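Local coordinates for conjugal transfer protein TRWB (Escherichia coli, PDB 1E9R) that is the coupling protein of bacterial conjugation, a ring-helicase-like and F1-ATPase-like hexamer that probably uses ATP to drive DNA towards the transfer channel, at the interface of chains A and B. Numbering follows the deposited sequence. Chains: chain A/B, Conjugal transfer protein TRWB.

Contact 1 and contact 2 lie on one interface between neighbouring subunits, with their C-alpha centres about 36 Å apart. They share no residue. Contact 1 is polar and joins loops at strand ends and the start of helix 350-360 of chain A to the end of helix 327-334 of chain B, close to the P-loop. Contact 2, apolar, sets middle and later turns of chain A helix 201-217 against its first turns, the preceding loop and helix 141-163 in chain B. Such head-to-tail use of unlike surfaces suits a closed ring of six, and the two separated patches would resist rocking of one subunit against the next.

Contact 1: the interface of chains A and B. Residues chain A 61, 317, 346, 348-349, 351-352; chain B 331-332, 334-335.
A:Asp349 and B:Gln331 meet tip to tip, their side chains crossing at about a right angle and their carboxylate and amide planes turned 80° apart. The extended glutamine, its CG anti to the backbone N (chi1 -179°), carries its amide across the interface, and NE2 donates to carboxylate oxygen OD1 at 2.9 Å, entering on the syn lone pair. The other oxygen, OD2, is gripped within chain A by the hydroxyl OG1 of A:Thr352 at 2.6 Å, which comes from above the carboxylate plane. Water 1 joins that hydroxyl to B:Gln331 NE2, closing a ring of bonds that probably limits the turning of both flat groups. The methyl CB of B:Ala335 packs on A:Asp349 CB at 3.7 Å. An alanine in place of A:Asp349 would probably leave the B:Gln331 amide without its chain A carboxylate, held there by water 1 at most and freer to turn, and A:Thr352 OG1 without its carboxylate partner.

Two hydroxyl contacts flank this pair. A:Thr348 OG1, held between its backbone N and carbonyl carbon (chi1 53°), donates to the backbone O of B:Arg334 at 2.8 Å from above the carbonyl plane, and is itself bonded to A:Ser346 OG at 2.9 Å. A:Ser317 OG meets B:Thr332 OG1 at 2.8 Å.

In chain B the partners lie at the C-terminal end of helix 327-334. In chain A they come from loops following strands 309-315 and 339-344 and from the start of helix 350-360, with A:Ala61 of the P-loop at the rim of the patch.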
# COMPACT_ATOMS: atom_id res chain seq x y z
N ALA A 61 11.07 25.69 0.87
CA ALA A 61 11.01 25.55 -0.59
C ALA A 61 12.16 26.30 -1.27
O ALA A 61 12.93 27.01 -0.61
CB ALA A 61 9.68 26.06 -1.11
N SER A 317 12.48 19.61 0.18
CA SER A 317 11.30 18.77 0.08
C SER A 317 11.38 17.57 1.00
O SER A 317 12.26 16.73 0.87
CB SER A 317 11.11 18.28 -1.36
OG SER A 317 9.97 17.44 -1.46
N SER A 346 5.81 26.09 -0.69
CA SER A 346 5.23 26.86 -1.77
C SER A 346 3.72 26.73 -1.62
O SER A 346 3.27 25.78 -0.99
CB SER A 346 5.71 26.26 -3.10
OG SER A 346 5.13 26.92 -4.20
N THR A 348 1.86 25.81 -3.70
CA THR A 348 1.53 24.69 -4.59
C THR A 348 1.71 23.37 -3.83
O THR A 348 1.40 22.29 -4.35
CB THR A 348 2.45 24.64 -5.83
OG1 THR A 348 3.82 24.66 -5.40
CG2 THR A 348 2.20 25.82 -6.73
N ASP A 349 2.19 23.48 -2.60
CA ASP A 349 2.45 22.31 -1.78
C ASP A 349 1.80 22.43 -0.41
O ASP A 349 2.48 22.50 0.61
CB ASP A 349 3.97 22.14 -1.63
CG ASP A 349 4.35 20.80 -1.03
OD1 ASP A 349 3.46 19.93 -0.86
OD2 ASP A 349 5.55 20.61 -0.75
N LYS A 351 0.42 20.28 1.38
CA LYS A 351 0.70 19.16 2.27
C LYS A 351 1.91 19.49 3.12
O LYS A 351 1.93 19.19 4.31
CB LYS A 351 0.95 17.87 1.49
CG LYS A 351 1.20 16.70 2.40
CD LYS A 351 1.33 15.37 1.70
CE LYS A 351 1.55 14.27 2.74
NZ LYS A 351 1.67 12.92 2.14
N THR A 352 2.91 20.10 2.51
CA THR A 352 4.11 20.47 3.24
C THR A 352 3.83 21.62 4.21
O THR A 352 4.37 21.63 5.32
CB THR A 352 5.24 20.87 2.29
OG1 THR A 352 5.74 19.69 1.64
CG2 THR A 352 6.38 21.52 3.04
N GLN B 331 5.10 15.67 -6.12
CA GLN B 331 4.84 16.71 -5.14
C GLN B 331 6.01 17.68 -5.13
O GLN B 331 5.83 18.90 -5.15
CB GLN B 331 4.68 16.10 -3.77
CG GLN B 331 4.39 17.09 -2.67
CD GLN B 331 4.41 16.42 -1.31
OE1 GLN B 331 4.40 15.19 -1.22
NE2 GLN B 331 4.42 17.22 -0.25
N THR B 332 7.21 17.12 -5.08
CA THR B 332 8.43 17.91 -5.06
C THR B 332 8.50 18.78 -6.30
O THR B 332 8.96 19.93 -6.24
CB THR B 332 9.65 17.02 -5.04
OG1 THR B 332 9.58 16.17 -3.89
CG2 THR B 332 10.93 17.87 -5.00
N ARG B 334 5.89 19.87 -8.23
CA ARG B 334 4.90 20.92 -8.13
C ARG B 334 5.37 21.97 -7.12
O ARG B 334 5.15 23.17 -7.31
CB ARG B 334 3.55 20.36 -7.69
CG ARG B 334 2.92 19.35 -8.65
CD ARG B 334 1.43 19.15 -8.35
NE ARG B 334 1.18 19.04 -6.91
CZ ARG B 334 1.34 17.93 -6.19
NH1 ARG B 334 1.72 16.81 -6.79
NH2 ARG B 334 1.10 17.94 -4.89
N ALA B 335 6.02 21.52 -6.06
CA ALA B 335 6.51 22.42 -5.03
C ALA B 335 7.67 23.27 -5.53
O ALA B 335 8.12 24.19 -4.84
CB ALA B 335 6.92 21.63 -3.79
O HOH W 1 4.78 17.13 2.48

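Contact 2: the interface of chains A and B. Residues chain A 208, 211-212; chain B 149, 152, 196-197, 202-203, 206.
Helix 201-217 of chain A packs across the early turns of the same helix of chain B, the loop preceding it, and helix 141-163 of chain B. A:Phe212, from the later half of its helix, is the plug of this apolar patch. Its CG lies anti to the carbonyl carbon (chi1 -82°), which sends the ring out into chain B, where B:Tyr149 covers one face and B:Leu196 flanks the ring from the opposite side.

B:Tyr149 approaches edge to face: CE1 stands 3.5 Å above the centre of the phenylalanine ring, with the two ring planes inclined by roughly 50°, so the rings do not stack in parallel. The methyl CB of B:Ala206 lies over the centre of the tyrosine ring on the side that faces A:Phe212, and that same methyl reaches the tip of the phenylalanine, 3.7 Å from CZ. From the other side of the phenylalanine plane, beyond the CE1 part of its rim, B:Leu196 slides past in the reverse direction, with CB 3.9 Å from ring atom CE1. Its CD2 branch goes further towards the chain A helix and rests on CB of A:Arg211 at 3.7 Å. B:Leu152 touches in the plane of the ring, its CD2 methyl at the CE1 edge.

One turn earlier on the chain A helix, A:Thr208 continues the packing. Its methyl CG2, anti to the backbone N, points at the start of the chain B helix and meets the aliphatic CG of B:Glu202 at 3.6 Å, with the backbone of B:Ala203 alongside. No polar pair comes within bonding distance across the patch, so the contact appears to rest on apolar packing. The backbone O of B:Leu196 lies 3.3 Å from A:Phe212 CZ, off the tip of the ring and on the side of its plane away from B:Tyr149.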
# COMPACT_ATOMS: atom_id res chain seq x y z
N THR A 208 26.92 -10.43 -11.41
CA THR A 208 26.51 -9.49 -12.45
C THR A 208 25.93 -8.24 -11.81
O THR A 208 26.23 -7.12 -12.24
CB THR A 208 25.45 -10.11 -13.35
OG1 THR A 208 25.99 -11.27 -13.99
CG2 THR A 208 24.99 -9.11 -14.40
N ARG A 211 28.63 -6.04 -10.39
CA ARG A 211 29.34 -5.34 -11.46
C ARG A 211 28.60 -4.07 -11.86
O ARG A 211 29.20 -3.01 -11.99
CB ARG A 211 29.47 -6.25 -12.68
CG ARG A 211 30.24 -7.53 -12.42
CD ARG A 211 31.67 -7.44 -12.90
NE ARG A 211 31.82 -7.99 -14.24
CZ ARG A 211 32.96 -8.00 -14.92
NH1 ARG A 211 34.07 -7.49 -14.41
NH2 ARG A 211 32.98 -8.54 -16.13
N PHE A 212 27.29 -4.18 -12.06
CA PHE A 212 26.48 -3.04 -12.43
C PHE A 212 26.48 -1.95 -11.37
O PHE A 212 26.55 -0.78 -11.70
CB PHE A 212 25.06 -3.48 -12.72
CG PHE A 212 24.88 -4.03 -14.08
CD1 PHE A 212 25.23 -3.27 -15.19
CD2 PHE A 212 24.36 -5.31 -14.27
CE1 PHE A 212 25.08 -3.77 -16.47
CE2 PHE A 212 24.20 -5.83 -15.54
CZ PHE A 212 24.56 -5.06 -16.65
N TYR B 149 20.18 0.38 -18.05
CA TYR B 149 20.95 -0.50 -18.93
C TYR B 149 20.94 0.12 -20.33
O TYR B 149 21.93 0.05 -21.06
CB TYR B 149 20.32 -1.89 -18.98
CG TYR B 149 20.33 -2.63 -17.66
CD1 TYR B 149 21.44 -2.58 -16.82
CD2 TYR B 149 19.23 -3.38 -17.25
CE1 TYR B 149 21.45 -3.26 -15.60
CE2 TYR B 149 19.24 -4.07 -16.04
CZ TYR B 149 20.35 -4.00 -15.21
OH TYR B 149 20.36 -4.67 -14.01
N LEU B 152 23.41 2.91 -20.62
CA LEU B 152 24.74 2.30 -20.68
C LEU B 152 25.02 1.87 -22.12
O LEU B 152 26.05 2.21 -22.69
CB LEU B 152 24.83 1.07 -19.77
CG LEU B 152 26.12 0.26 -19.99
CD1 LEU B 152 27.33 1.08 -19.56
CD2 LEU B 152 26.05 -1.03 -19.21
N LEU B 196 30.18 -5.83 -19.10
CA LEU B 196 28.98 -5.64 -18.27
C LEU B 196 27.78 -6.38 -18.83
O LEU B 196 26.93 -6.84 -18.08
CB LEU B 196 28.65 -4.16 -18.11
CG LEU B 196 29.51 -3.44 -17.06
CD1 LEU B 196 29.21 -1.95 -17.04
CD2 LEU B 196 29.26 -4.07 -15.70
N PHE B 197 27.71 -6.50 -20.16
CA PHE B 197 26.59 -7.18 -20.79
C PHE B 197 26.88 -8.63 -21.19
O PHE B 197 26.20 -9.19 -22.06
CB PHE B 197 26.12 -6.40 -22.03
CG PHE B 197 25.35 -5.15 -21.71
CD1 PHE B 197 24.30 -5.19 -20.79
CD2 PHE B 197 25.68 -3.94 -22.30
CE1 PHE B 197 23.58 -4.03 -20.48
CE2 PHE B 197 24.97 -2.78 -21.99
CZ PHE B 197 23.91 -2.83 -21.07
N GLU B 202 21.93 -13.17 -16.35
CA GLU B 202 21.56 -11.86 -15.83
C GLU B 202 22.10 -10.74 -16.73
O GLU B 202 21.39 -9.79 -17.07
CB GLU B 202 22.09 -11.69 -14.41
CG GLU B 202 21.71 -10.36 -13.80
CD GLU B 202 20.20 -10.18 -13.67
OE1 GLU B 202 19.45 -11.18 -13.79
OE2 GLU B 202 19.77 -9.03 -13.45
N ALA B 203 23.36 -10.87 -17.12
CA ALA B 203 23.98 -9.90 -18.00
C ALA B 203 23.27 -9.86 -19.35
O ALA B 203 23.05 -8.78 -19.91
CB ALA B 203 25.46 -10.24 -18.17
N ALA B 206 20.04 -8.18 -19.02
CA ALA B 206 20.27 -6.75 -18.94
C ALA B 206 20.42 -6.17 -20.35
O ALA B 206 19.80 -5.16 -20.67
CB ALA B 206 21.51 -6.48 -18.12